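Transcriptional regulator, SorC family (Enterococcus faecalis, PDB 2O0M) probably regulates transcription, binding DNA and, in all likelihood, a carbohydrate effector. Local coordinates at residues 170-175 with 230-235; 204-209 with 288-293; 103-108 with 314-319; 129-134 with 304-309; 245-250 with 258-263. One frame throughout, in Å; residues are numbered along the deposited sequence.

Contact 1 of 5, residues 170-175 with 230-235; sequences HNLFVP and LTLISH
The planar carbonyl of P175 is turned to I233, whose CD1 lies 3.0 Å from P175 O and whose CG1 lies 3.2 Å from the same oxygen. P175 O is buried without a hydrogen-bonding partner in the model, and across this contact it faces the CG1 and CD1 of I233 at a notably tight approach. The other flat group nearby is the H235 ring, just past the helix end, where S234 OG sits over one face, offset toward the rim. S234 OG itself bonds back to T231 O at 2.6 Å.

I233 also receives V174, whose CG2 is 3.6 Å from I233 CG1; chi1 of -68° in I233, with CG1 anti to the carbonyl carbon, brings the end of its side chain in to the strand. Strand 169-175 lies in the parallel part of the mixed sheet of a Rossmann-like domain, and helix segment 230-234 crosses strand segment 170-175 at -108°. Alternation of side chains gives L172 and V174 to this helix and F173 to helix 188-199 on the other face of the sheet. Earlier on the strand, the L172 and L232 side chains cross at about a right angle, L172 CD2 lying 4.0 Å from L232 CD2 and equally far from L232 CD1.

Contact 2 of 5, residues 204-209 with 288-293; sequences RALYVP and PRIGLQ
I290 meets two side chains of 204-209 through separate branches. Its CD1 reaches V208 CG1 tip to tip at 3.9 Å, while its CG2 lies 4.2 Å from CD2 of L206, a side chain that runs past it at a slant. With CG1 anti to the carbonyl carbon and CG2 anti to the backbone N (chi1 -50°), the two branches of I290 diverge, one to each partner.

L206 and V208 are presented together by the inverse gamma turn centred on Y207, closed by a weak bond of 2.8 Å from V208 N to L206 O. Within the other loop, R289 NH1 donates to G291 O at 2.9 Å. That oxygen lies in the guanidinium plane, and the hydrogen bond is fairly straight at 159°; Q293 CG lies over one face of the same group, toward the rim. G291 takes backbone angles at which a CB would press on the carbonyl O of I290.

Beyond these, I290 also touches L230 and Y217, L206 touches V229 and P175, and V208 touches L220. Backbone bonds of I290 to G178 and of L292 to A176 tie the second loop to the chain following strand 169-175. The bond from R289 to G291 O stays within its own loop, so across the junction only aliphatic side chains meet, and their association depends on fit and on exclusion of water.

Contact 3 of 5, residues 103-108 with 314-319; sequences QYFGIQ and KAIRAY. With PO4 (phosphate ion), chain C.
Apolar packing joins F105, at the end of helix 96-105, to the flank of helix 313-320. F105 CZ approaches I316 CG2 at 4.1 Å, the two side chains crossing at about a right angle, and F105 CE2 is 4.0 Å from R317 CA. I339 of helix 333-339 touches both F105 and I316, so three helices meet here at one side of the Rossmann-like domain.

Aromatic contact is local to the first helix. Y104 CD1 sits 3.5 Å above one face of the F105 ring, toward its rim, and F105 CD2 in turn lies at the edge of the Y104 ring, in its plane.

The polar part is built round a phosphate ion, probably taken from the crystallisation liquor. R317 bends at chi3 (54°), which turns one edge of its guanidinium to the anion, with the phosphorus near the guanidinium plane. NE donates to phosphate O4 at 3.0 Å with a bent angle of 138°, and NH2 donates to phosphate O1, also at 3.0 Å but much straighter at 166°. Y104 stands at the same ion, its OH 4.0 Å from R317 NE, though the modelled place of the phosphate oxygen beside the hydroxyl is doubtful. Two N-H groups thus fix the rotation of the guanidinium, whose positive charge is probably balanced in part by the anion.

Contact 4 of 5, residues 129-134 with 304-309; sequences DVLTNT and VAIAGG
L131 projects from helix 122-138 onto two residues of strand 302-306 and is turned differently against each. It crosses I306 at about a right angle, with L131 CD2 3.8 Å from I306 CD1, and it meets V304 on a slant, with L131 CD1 3.8 Å from V304 CG1. The first torsion sets CG of L131 opposite the backbone N (chi1 -177°), and the fork beyond it lets one methyl serve each strand residue. I306 answers with an extended chain (chi2 180°) that carries CD1 out to the helix, where it also lies 4.1 Å from L131 CD1.

One helical turn on, T134 leans its methyl toward the other branch of V304, CG2 to CG2 at a looser 4.4 Å. The hydroxyl faces back into the helix: T134 OG1 donates to V130 O at 2.8 Å from above the carbonyl plane. As V130 O also accepts from T134 N, the oxygen is gripped twice and the methyl is left for the strand.

The segments 129-134 and 304-306 run antiparallel at 174°, as in a Rossmann-like beta-alpha-beta crossover. Helix 122-138 connects strand 109-113 to strand 142-148 and passes over the strands between them: L131 also touches V240 of strand 238-245, T134 touches W328 of strand 328-332, and V130 rests on I111 and V113 of strand 109-113.

Contact 5 of 5, residues 245-250 with 258-263; sequences RALHMA and DEMVML
M260, a selenomethionine, reaches across to L247 and A250. From CB its chain leaves with CG opposite the backbone N (chi1 171°), then bends at chi2 and again at chi3 (88°), which lays its end against the facing helix. SE comes first, 4.0 Å from L247 CD2, the two side chains crossing at about a right angle. The terminal CE goes farther, to 3.8 Å from A250 CB and 3.6 Å from L247 O.

L263 continues the apolar seam one turn on: its CB is 3.8 Å from L247 CD2, these side chains sliding past each other in opposite directions, and L263 CD1 lies 3.7 Å from A250 CB. A250 and M260 bring the backbones nearest, their CA atoms 6.4 Å apart, consistent with the small side chain of A250.

Helices 246-252 and 257-265 form an antiparallel hairpin, their segment axes 10.2 Å apart. It follows strand 238-245 and rests on the small antiparallel extension of the sheet: A246 and L263 touch F276 of strand 275-277, and L263 also touches Y285 of strand 283-286.

Overall arrangement
Following the chain, contact 3 opens first and closes last, joining the first modelled helix, 96-105, to helix 313-320; contact 4 lies within its span and ties helix 122-138 to strand 302-306. Both frame the remaining three. Contact 1 joins strand 169-175 to helix 224-234, and contact 2 joins the loops 204-209 and 288-293; contact 2 opens before contact 1 closes, so these two cross, and they also touch, through P175 with L206 among others. Contact 5 opens and closes a short helical hairpin between the two halves of contact 2, after contact 1 is complete. Contacts 1 and 4 reach the same sheet, with centres about 20 Å apart, whereas contacts 1 and 3 lie on opposite sides of the chain's centre.

Contact 1 of 5, residues 170-175 with 230-235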
# COMPACT_ATOMS: atom_id res chain seq x y z
N HIS A 170 11.94 -15.59 -8.24
CA HIS A 170 12.72 -14.36 -8.18
C HIS A 170 11.78 -13.18 -8.09
O HIS A 170 11.04 -12.90 -9.04
CB HIS A 170 13.62 -14.24 -9.40
CG HIS A 170 14.47 -15.44 -9.62
ND1 HIS A 170 14.65 -16.02 -10.86
CD2 HIS A 170 15.15 -16.23 -8.75
CE1 HIS A 170 15.42 -17.08 -10.75
NE2 HIS A 170 15.74 -17.23 -9.47
N ASN A 171 11.85 -12.47 -6.97
CA ASN A 171 10.96 -11.33 -6.72
C ASN A 171 11.65 -9.99 -6.88
O ASN A 171 12.73 -9.77 -6.33
CB ASN A 171 10.39 -11.43 -5.30
CG ASN A 171 9.71 -12.75 -5.03
OD1 ASN A 171 9.96 -13.40 -4.01
ND2 ASN A 171 8.83 -13.16 -5.94
N LEU A 172 11.01 -9.10 -7.63
CA LEU A 172 11.46 -7.73 -7.83
C LEU A 172 10.45 -6.76 -7.18
O LEU A 172 9.25 -6.84 -7.46
CB LEU A 172 11.57 -7.42 -9.32
CG LEU A 172 12.02 -6.02 -9.71
CD1 LEU A 172 13.47 -5.82 -9.37
CD2 LEU A 172 11.75 -5.77 -11.18
N PHE A 173 10.95 -5.86 -6.35
CA PHE A 173 10.12 -4.86 -5.68
C PHE A 173 10.31 -3.49 -6.32
O PHE A 173 11.44 -3.05 -6.56
CB PHE A 173 10.40 -4.80 -4.17
CG PHE A 173 10.14 -6.09 -3.45
CD1 PHE A 173 8.93 -6.31 -2.81
CD2 PHE A 173 11.09 -7.11 -3.47
CE1 PHE A 173 8.69 -7.52 -2.14
CE2 PHE A 173 10.86 -8.33 -2.82
CZ PHE A 173 9.64 -8.53 -2.16
N VAL A 174 9.19 -2.84 -6.61
CA VAL A 174 9.19 -1.52 -7.19
C VAL A 174 8.14 -0.68 -6.48
O VAL A 174 7.16 -1.21 -5.96
CB VAL A 174 8.87 -1.57 -8.70
CG1 VAL A 174 9.96 -2.31 -9.44
CG2 VAL A 174 7.51 -2.23 -8.95
N PRO A 175 8.33 0.64 -6.46
CA PRO A 175 7.26 1.50 -5.93
C PRO A 175 6.03 1.48 -6.84
O PRO A 175 6.19 1.43 -8.05
CB PRO A 175 7.89 2.88 -5.96
CG PRO A 175 8.89 2.79 -7.08
CD PRO A 175 9.48 1.43 -6.94
N LEU A 230 8.62 2.40 -15.01
CA LEU A 230 7.17 2.56 -15.16
C LEU A 230 6.54 1.35 -15.85
O LEU A 230 5.46 0.91 -15.49
CB LEU A 230 6.81 3.86 -15.90
CG LEU A 230 7.10 5.16 -15.14
CD1 LEU A 230 6.91 6.35 -16.07
CD2 LEU A 230 6.22 5.30 -13.88
N THR A 231 7.26 0.78 -16.81
CA THR A 231 6.77 -0.42 -17.49
C THR A 231 6.77 -1.62 -16.54
O THR A 231 5.79 -2.37 -16.51
CB THR A 231 7.60 -0.70 -18.77
OG1 THR A 231 7.42 0.40 -19.66
CG2 THR A 231 7.14 -1.98 -19.46
N LEU A 232 7.83 -1.79 -15.76
CA LEU A 232 7.89 -2.85 -14.75
C LEU A 232 6.70 -2.74 -13.81
O LEU A 232 6.02 -3.73 -13.51
CB LEU A 232 9.19 -2.80 -13.95
CG LEU A 232 10.45 -3.30 -14.68
CD1 LEU A 232 11.72 -2.84 -13.97
CD2 LEU A 232 10.42 -4.81 -14.81
N ILE A 233 6.43 -1.52 -13.35
CA ILE A 233 5.30 -1.28 -12.45
C ILE A 233 3.99 -1.68 -13.11
O ILE A 233 3.16 -2.32 -12.50
CB ILE A 233 5.23 0.20 -11.99
CG1 ILE A 233 6.42 0.52 -11.08
CG2 ILE A 233 3.90 0.48 -11.27
CD1 ILE A 233 6.70 2.00 -10.99
N SER A 234 3.82 -1.30 -14.38
CA SER A 234 2.59 -1.63 -15.12
C SER A 234 2.34 -3.14 -15.24
O SER A 234 1.18 -3.56 -15.39
CB SER A 234 2.60 -1.01 -16.52
OG SER A 234 3.46 -1.73 -17.38
N HIS A 235 3.39 -3.94 -15.17
CA HIS A 235 3.27 -5.40 -15.28
C HIS A 235 3.34 -6.11 -13.94
O HIS A 235 3.47 -7.33 -13.90
CB HIS A 235 4.33 -5.95 -16.23
CG HIS A 235 4.17 -5.48 -17.64
ND1 HIS A 235 3.05 -5.77 -18.38
CD2 HIS A 235 4.98 -4.74 -18.43
CE1 HIS A 235 3.18 -5.23 -19.58
NE2 HIS A 235 4.34 -4.59 -19.63

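Contact 2 of 5, residues 204-209 with 288-293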
# COMPACT_ATOMS: atom_id res chain seq x y z
N ARG A 204 13.95 -2.12 -7.95
CA ARG A 204 14.24 -1.05 -8.87
C ARG A 204 13.53 0.21 -8.40
O ARG A 204 12.31 0.24 -8.35
CB ARG A 204 13.82 -1.42 -10.29
CG ARG A 204 14.68 -2.52 -10.91
CD ARG A 204 16.05 -2.00 -11.28
NE ARG A 204 15.98 -1.03 -12.37
CZ ARG A 204 15.86 -1.34 -13.65
NH1 ARG A 204 15.80 -2.60 -14.06
NH2 ARG A 204 15.81 -0.36 -14.54
N ALA A 205 14.30 1.23 -8.05
CA ALA A 205 13.75 2.49 -7.60
C ALA A 205 13.25 3.26 -8.80
O ALA A 205 13.80 3.14 -9.90
CB ALA A 205 14.78 3.30 -6.84
N LEU A 206 12.20 4.05 -8.60
CA LEU A 206 11.71 4.95 -9.61
C LEU A 206 12.29 6.30 -9.25
O LEU A 206 11.97 6.86 -8.20
CB LEU A 206 10.18 4.98 -9.60
CG LEU A 206 9.51 5.98 -10.54
CD1 LEU A 206 9.79 5.67 -12.00
CD2 LEU A 206 8.02 5.95 -10.28
N TYR A 207 13.17 6.81 -10.10
CA TYR A 207 13.97 7.97 -9.73
C TYR A 207 13.22 9.25 -10.08
O TYR A 207 13.62 10.04 -10.92
CB TYR A 207 15.39 7.86 -10.31
CG TYR A 207 16.25 6.96 -9.45
CD1 TYR A 207 16.65 5.71 -9.87
CD2 TYR A 207 16.65 7.36 -8.19
CE1 TYR A 207 17.45 4.90 -9.06
CE2 TYR A 207 17.46 6.54 -7.36
CZ TYR A 207 17.85 5.31 -7.80
OH TYR A 207 18.63 4.54 -6.95
N VAL A 208 12.09 9.40 -9.40
CA VAL A 208 11.22 10.56 -9.51
C VAL A 208 11.18 11.17 -8.12
O VAL A 208 10.90 10.47 -7.16
CB VAL A 208 9.80 10.12 -9.96
CG1 VAL A 208 8.81 11.27 -9.85
CG2 VAL A 208 9.84 9.60 -11.39
N PRO A 209 11.52 12.46 -7.98
CA PRO A 209 11.42 13.05 -6.64
C PRO A 209 10.01 12.96 -6.05
O PRO A 209 9.03 12.96 -6.79
CB PRO A 209 11.80 14.51 -6.88
CG PRO A 209 12.70 14.46 -8.08
CD PRO A 209 12.08 13.41 -8.96
N PRO A 288 -1.75 13.92 -9.21
CA PRO A 288 -1.28 13.51 -10.53
C PRO A 288 -0.59 12.14 -10.50
O PRO A 288 0.21 11.86 -9.60
CB PRO A 288 -0.33 14.64 -10.93
CG PRO A 288 -0.83 15.82 -10.17
CD PRO A 288 -1.21 15.24 -8.84
N ARG A 289 -0.92 11.29 -11.47
CA ARG A 289 -0.52 9.89 -11.42
C ARG A 289 0.84 9.67 -12.06
O ARG A 289 1.09 10.10 -13.19
CB ARG A 289 -1.54 9.00 -12.13
CG ARG A 289 -1.09 7.55 -12.26
CD ARG A 289 -2.19 6.68 -12.83
NE ARG A 289 -2.48 7.00 -14.23
CZ ARG A 289 -1.86 6.46 -15.28
NH1 ARG A 289 -0.90 5.56 -15.12
NH2 ARG A 289 -2.20 6.82 -16.51
N ILE A 290 1.71 8.99 -11.33
CA ILE A 290 2.96 8.49 -11.85
C ILE A 290 3.05 7.04 -11.39
O ILE A 290 3.45 6.79 -10.27
CB ILE A 290 4.17 9.26 -11.33
CG1 ILE A 290 3.97 10.77 -11.51
CG2 ILE A 290 5.45 8.77 -12.03
CD1 ILE A 290 5.03 11.63 -10.87
N GLY A 291 2.63 6.11 -12.24
CA GLY A 291 2.61 4.69 -11.88
C GLY A 291 1.20 4.10 -11.92
O GLY A 291 0.40 4.42 -12.78
N LEU A 292 0.90 3.25 -10.95
CA LEU A 292 -0.30 2.41 -10.99
C LEU A 292 -1.61 3.19 -11.10
O LEU A 292 -1.82 4.16 -10.39
CB LEU A 292 -0.36 1.54 -9.73
CG LEU A 292 -1.67 0.77 -9.54
CD1 LEU A 292 -1.60 -0.58 -10.25
CD2 LEU A 292 -2.01 0.61 -8.08
N GLN A 293 -2.50 2.72 -11.97
CA GLN A 293 -3.89 3.19 -11.99
C GLN A 293 -4.79 2.35 -11.08
O GLN A 293 -4.72 1.13 -11.10
CB GLN A 293 -4.46 3.09 -13.40
CG GLN A 293 -3.74 3.90 -14.42
CD GLN A 293 -4.41 3.82 -15.79
OE1 GLN A 293 -5.59 4.13 -15.93
NE2 GLN A 293 -3.65 3.40 -16.80

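Contact 3 of 5, residues 103-108 with 314-319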
# COMPACT_ATOMS: atom_id res chain seq x y z
N GLN A 103 -16.52 -11.35 5.16
CA GLN A 103 -17.91 -11.24 4.72
C GLN A 103 -18.40 -9.80 4.75
O GLN A 103 -19.17 -9.39 3.89
CB GLN A 103 -18.79 -12.16 5.58
CG GLN A 103 -18.43 -13.62 5.34
CD GLN A 103 -19.41 -14.60 5.96
OE1 GLN A 103 -20.09 -14.29 6.93
NE2 GLN A 103 -19.49 -15.79 5.39
N TYR A 104 -17.93 -9.03 5.72
CA TYR A 104 -18.32 -7.62 5.82
C TYR A 104 -17.92 -6.87 4.55
O TYR A 104 -18.69 -6.06 4.04
CB TYR A 104 -17.65 -6.98 7.04
CG TYR A 104 -18.07 -5.56 7.34
CD1 TYR A 104 -17.40 -4.48 6.78
CD2 TYR A 104 -19.12 -5.30 8.21
CE1 TYR A 104 -17.79 -3.17 7.05
CE2 TYR A 104 -19.50 -4.00 8.50
CZ TYR A 104 -18.83 -2.94 7.92
OH TYR A 104 -19.22 -1.66 8.20
N PHE A 105 -16.73 -7.16 4.03
CA PHE A 105 -16.20 -6.45 2.87
C PHE A 105 -16.40 -7.18 1.55
O PHE A 105 -16.24 -6.59 0.48
CB PHE A 105 -14.71 -6.14 3.06
CG PHE A 105 -14.45 -5.15 4.15
CD1 PHE A 105 -13.69 -5.50 5.27
CD2 PHE A 105 -14.98 -3.87 4.08
CE1 PHE A 105 -13.46 -4.58 6.27
CE2 PHE A 105 -14.75 -2.96 5.10
CZ PHE A 105 -14.00 -3.32 6.19
N GLY A 106 -16.76 -8.46 1.62
CA GLY A 106 -16.88 -9.27 0.42
C GLY A 106 -15.56 -9.58 -0.26
O GLY A 106 -15.50 -9.67 -1.48
N ILE A 107 -14.49 -9.78 0.53
CA ILE A 107 -13.14 -10.03 0.01
C ILE A 107 -12.68 -11.48 0.21
O ILE A 107 -13.40 -12.27 0.81
CB ILE A 107 -12.11 -9.05 0.63
CG1 ILE A 107 -12.11 -9.16 2.16
CG2 ILE A 107 -12.44 -7.63 0.21
CD1 ILE A 107 -10.93 -8.48 2.83
N GLN A 108 -11.48 -11.82 -0.28
CA GLN A 108 -10.97 -13.20 -0.28
C GLN A 108 -10.62 -13.69 1.12
O GLN A 108 -10.96 -14.79 1.54
CB GLN A 108 -9.73 -13.35 -1.19
CG GLN A 108 -8.88 -14.61 -0.92
CD GLN A 108 -8.04 -15.12 -2.09
OE1 GLN A 108 -7.99 -14.52 -3.16
NE2 GLN A 108 -7.37 -16.23 -1.87
N LYS A 314 -12.21 3.69 10.38
CA LYS A 314 -12.98 4.48 9.43
C LYS A 314 -12.33 4.50 8.05
O LYS A 314 -13.01 4.33 7.03
CB LYS A 314 -13.16 5.91 9.94
CG LYS A 314 -14.09 6.02 11.14
CD LYS A 314 -14.06 7.42 11.72
CE LYS A 314 -15.31 7.73 12.54
NZ LYS A 314 -15.65 6.67 13.52
N ALA A 315 -11.01 4.69 8.02
CA ALA A 315 -10.28 4.73 6.75
C ALA A 315 -10.36 3.38 6.04
O ALA A 315 -10.55 3.31 4.82
CB ALA A 315 -8.84 5.11 6.98
N ILE A 316 -10.19 2.30 6.80
CA ILE A 316 -10.29 0.94 6.26
C ILE A 316 -11.66 0.71 5.62
O ILE A 316 -11.76 0.26 4.48
CB ILE A 316 -10.00 -0.12 7.34
CG1 ILE A 316 -8.52 -0.07 7.75
CG2 ILE A 316 -10.35 -1.52 6.84
CD1 ILE A 316 -8.23 -0.78 9.08
N ARG A 317 -12.72 1.05 6.34
CA ARG A 317 -14.08 0.91 5.81
C ARG A 317 -14.26 1.68 4.49
O ARG A 317 -14.86 1.18 3.55
CB ARG A 317 -15.11 1.40 6.83
CG ARG A 317 -15.31 0.45 7.98
CD ARG A 317 -16.02 1.15 9.12
NE ARG A 317 -17.26 1.78 8.69
CZ ARG A 317 -17.73 2.93 9.17
NH1 ARG A 317 -17.09 3.59 10.13
NH2 ARG A 317 -18.87 3.43 8.70
N ALA A 318 -13.75 2.90 4.44
CA ALA A 318 -13.98 3.77 3.29
C ALA A 318 -13.24 3.28 2.05
O ALA A 318 -13.78 3.28 0.94
CB ALA A 318 -13.60 5.20 3.61
N TYR A 319 -12.00 2.85 2.23
CA TYR A 319 -11.22 2.35 1.10
C TYR A 319 -11.73 0.97 0.68
O TYR A 319 -11.87 0.69 -0.51
CB TYR A 319 -9.71 2.26 1.39
CG TYR A 319 -9.05 1.47 0.28
CD1 TYR A 319 -8.81 2.06 -0.96
CD2 TYR A 319 -8.77 0.12 0.43
CE1 TYR A 319 -8.26 1.33 -2.02
CE2 TYR A 319 -8.22 -0.62 -0.61
CZ TYR A 319 -7.97 -0.02 -1.83
OH TYR A 319 -7.43 -0.77 -2.87
P PO4 C . -19.42 1.02 5.91
O1 PO4 C . -20.16 2.29 6.23
O2 PO4 C . -19.64 -0.06 6.94
O3 PO4 C . -19.87 0.53 4.56
O4 PO4 C . -17.95 1.32 5.85

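Contact 4 of 5, residues 129-134 with 304-309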
# COMPACT_ATOMS: atom_id res chain seq x y z
N ASP A 129 5.77 -10.69 9.52
CA ASP A 129 5.69 -12.15 9.51
C ASP A 129 4.52 -12.63 8.65
O ASP A 129 4.67 -13.54 7.83
CB ASP A 129 5.52 -12.70 10.93
CG ASP A 129 6.82 -12.76 11.71
OD1 ASP A 129 7.90 -12.51 11.14
OD2 ASP A 129 6.75 -13.09 12.92
N VAL A 130 3.37 -12.00 8.85
CA VAL A 130 2.15 -12.42 8.17
C VAL A 130 2.28 -12.14 6.68
O VAL A 130 1.92 -12.97 5.84
CB VAL A 130 0.89 -11.71 8.75
CG1 VAL A 130 -0.36 -12.05 7.95
CG2 VAL A 130 0.68 -12.13 10.22
N LEU A 131 2.81 -10.97 6.32
CA LEU A 131 3.00 -10.69 4.90
C LEU A 131 3.97 -11.69 4.27
O LEU A 131 3.75 -12.17 3.16
CB LEU A 131 3.47 -9.26 4.63
CG LEU A 131 3.62 -8.91 3.14
CD1 LEU A 131 2.28 -9.04 2.44
CD2 LEU A 131 4.19 -7.50 2.96
N THR A 132 5.05 -12.00 4.99
CA THR A 132 6.01 -12.98 4.48
C THR A 132 5.32 -14.32 4.19
O THR A 132 5.44 -14.88 3.10
CB THR A 132 7.18 -13.14 5.45
OG1 THR A 132 7.83 -11.88 5.60
CG2 THR A 132 8.20 -14.14 4.92
N ASN A 133 4.56 -14.82 5.15
CA ASN A 133 3.87 -16.10 4.98
C ASN A 133 2.85 -16.04 3.85
O ASN A 133 2.72 -16.99 3.06
CB ASN A 133 3.22 -16.51 6.30
CG ASN A 133 4.26 -16.82 7.37
OD1 ASN A 133 5.39 -17.22 7.06
ND2 ASN A 133 3.88 -16.65 8.63
N THR A 134 2.17 -14.91 3.75
CA THR A 134 1.15 -14.70 2.74
C THR A 134 1.75 -14.68 1.33
O THR A 134 1.28 -15.37 0.44
CB THR A 134 0.39 -13.38 3.02
OG1 THR A 134 -0.33 -13.51 4.26
CG2 THR A 134 -0.58 -13.05 1.90
N VAL A 304 -2.63 -7.10 -1.54
CA VAL A 304 -2.61 -7.21 -0.10
C VAL A 304 -2.63 -5.82 0.50
O VAL A 304 -1.71 -5.03 0.25
CB VAL A 304 -1.36 -7.98 0.39
CG1 VAL A 304 -1.43 -8.19 1.90
CG2 VAL A 304 -1.23 -9.32 -0.32
N ALA A 305 -3.68 -5.55 1.28
CA ALA A 305 -3.80 -4.32 2.06
C ALA A 305 -3.40 -4.64 3.51
O ALA A 305 -3.84 -5.64 4.08
CB ALA A 305 -5.20 -3.81 2.03
N ILE A 306 -2.59 -3.77 4.10
CA ILE A 306 -2.13 -3.96 5.48
C ILE A 306 -2.44 -2.70 6.25
O ILE A 306 -1.86 -1.66 5.99
CB ILE A 306 -0.60 -4.20 5.54
CG1 ILE A 306 -0.20 -5.35 4.62
CG2 ILE A 306 -0.18 -4.51 6.98
CD1 ILE A 306 1.31 -5.66 4.62
N ALA A 307 -3.34 -2.79 7.22
CA ALA A 307 -3.77 -1.62 7.97
C ALA A 307 -4.40 -2.06 9.27
O ALA A 307 -5.27 -2.94 9.28
CB ALA A 307 -4.73 -0.76 7.17
N GLY A 308 -3.95 -1.45 10.36
CA GLY A 308 -4.41 -1.84 11.67
C GLY A 308 -4.61 -0.65 12.58
O GLY A 308 -4.30 0.49 12.22
N GLY A 309 -5.13 -0.95 13.77
CA GLY A 309 -5.38 0.05 14.80
C GLY A 309 -6.83 0.49 14.79
O GLY A 309 -7.43 0.66 13.73

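Contact 5 of 5, residues 245-250 with 258-263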
# COMPACT_ATOMS: atom_id res chain seq x y z
N ARG A 245 -5.14 7.50 6.79
CA ARG A 245 -6.15 8.41 7.28
C ARG A 245 -5.95 9.71 6.48
O ARG A 245 -4.87 10.31 6.50
CB ARG A 245 -5.99 8.59 8.80
CG ARG A 245 -6.24 7.28 9.56
CD ARG A 245 -5.90 7.31 11.05
NE ARG A 245 -6.76 8.25 11.75
CZ ARG A 245 -6.39 9.47 12.16
NH1 ARG A 245 -5.16 9.91 11.95
NH2 ARG A 245 -7.26 10.25 12.77
N ALA A 246 -6.98 10.12 5.74
CA ALA A 246 -6.85 11.08 4.64
C ALA A 246 -6.18 12.41 5.01
O ALA A 246 -5.21 12.81 4.39
CB ALA A 246 -8.19 11.34 4.00
N LEU A 247 -6.73 13.11 6.00
CA LEU A 247 -6.19 14.43 6.33
C LEU A 247 -4.78 14.35 6.91
O LEU A 247 -3.93 15.20 6.62
CB LEU A 247 -7.14 15.21 7.25
CG LEU A 247 -8.51 15.47 6.60
CD1 LEU A 247 -9.33 16.41 7.48
CD2 LEU A 247 -8.39 16.09 5.20
N HIS A 248 -4.53 13.32 7.71
CA HIS A 248 -3.20 13.04 8.23
C HIS A 248 -2.20 12.84 7.10
O HIS A 248 -1.09 13.38 7.14
CB HIS A 248 -3.23 11.81 9.15
CG HIS A 248 -2.03 11.68 10.03
ND1 HIS A 248 -0.99 10.82 9.75
CD2 HIS A 248 -1.72 12.27 11.21
CE1 HIS A 248 -0.08 10.91 10.70
NE2 HIS A 248 -0.50 11.78 11.60
N MSE A 249 -2.59 12.08 6.07
CA MSE A 249 -1.75 11.87 4.88
C MSE A 249 -1.47 13.17 4.17
O MSE A 249 -0.34 13.44 3.80
CB MSE A 249 -2.39 10.91 3.86
CG MSE A 249 -2.48 9.47 4.25
SE MSE A 249 -0.78 8.59 4.64
CE MSE A 249 0.29 9.57 3.75
N ALA A 250 -2.50 13.98 3.98
CA ALA A 250 -2.35 15.24 3.27
C ALA A 250 -1.37 16.18 3.97
O ALA A 250 -0.55 16.83 3.32
CB ALA A 250 -3.72 15.92 3.10
N ASP A 258 -4.46 24.74 -0.80
CA ASP A 258 -5.71 24.58 -1.52
C ASP A 258 -6.20 23.13 -1.47
O ASP A 258 -7.39 22.87 -1.31
CB ASP A 258 -5.56 25.02 -2.99
CG ASP A 258 -5.46 26.53 -3.15
OD1 ASP A 258 -5.84 27.31 -2.24
OD2 ASP A 258 -5.00 26.97 -4.22
N GLU A 259 -5.28 22.17 -1.62
CA GLU A 259 -5.66 20.76 -1.60
C GLU A 259 -6.15 20.33 -0.22
O GLU A 259 -7.13 19.59 -0.11
CB GLU A 259 -4.50 19.86 -2.05
CG GLU A 259 -4.21 19.96 -3.55
CD GLU A 259 -2.95 19.22 -3.97
OE1 GLU A 259 -1.88 19.43 -3.35
OE2 GLU A 259 -3.01 18.43 -4.93
N MSE A 260 -5.47 20.79 0.82
CA MSE A 260 -5.86 20.45 2.19
C MSE A 260 -7.28 20.95 2.47
O MSE A 260 -8.11 20.21 3.00
CB MSE A 260 -4.89 21.09 3.18
CG MSE A 260 -5.33 20.97 4.61
SE MSE A 260 -5.77 19.12 5.14
CE MSE A 260 -3.98 18.68 5.64
N VAL A 261 -7.54 22.20 2.11
CA VAL A 261 -8.87 22.77 2.34
C VAL A 261 -9.93 22.02 1.54
O VAL A 261 -11.00 21.73 2.06
CB VAL A 261 -8.90 24.27 2.00
CG1 VAL A 261 -10.34 24.80 2.03
CG2 VAL A 261 -8.03 25.03 2.98
N MSE A 262 -9.61 21.68 0.29
CA MSE A 262 -10.51 20.93 -0.59
C MSE A 262 -10.82 19.54 0.03
O MSE A 262 -11.97 19.10 0.06
CB MSE A 262 -9.92 20.84 -2.02
CG MSE A 262 -10.88 20.43 -3.17
SE MSE A 262 -10.25 20.71 -5.08
CE MSE A 262 -8.34 20.75 -4.83
N LEU A 263 -9.80 18.86 0.55
CA LEU A 263 -10.01 17.53 1.13
C LEU A 263 -10.90 17.55 2.37
O LEU A 263 -11.72 16.66 2.57
CB LEU A 263 -8.66 16.88 1.47
CG LEU A 263 -7.87 16.37 0.27
CD1 LEU A 263 -6.49 15.97 0.71
CD2 LEU A 263 -8.56 15.20 -0.43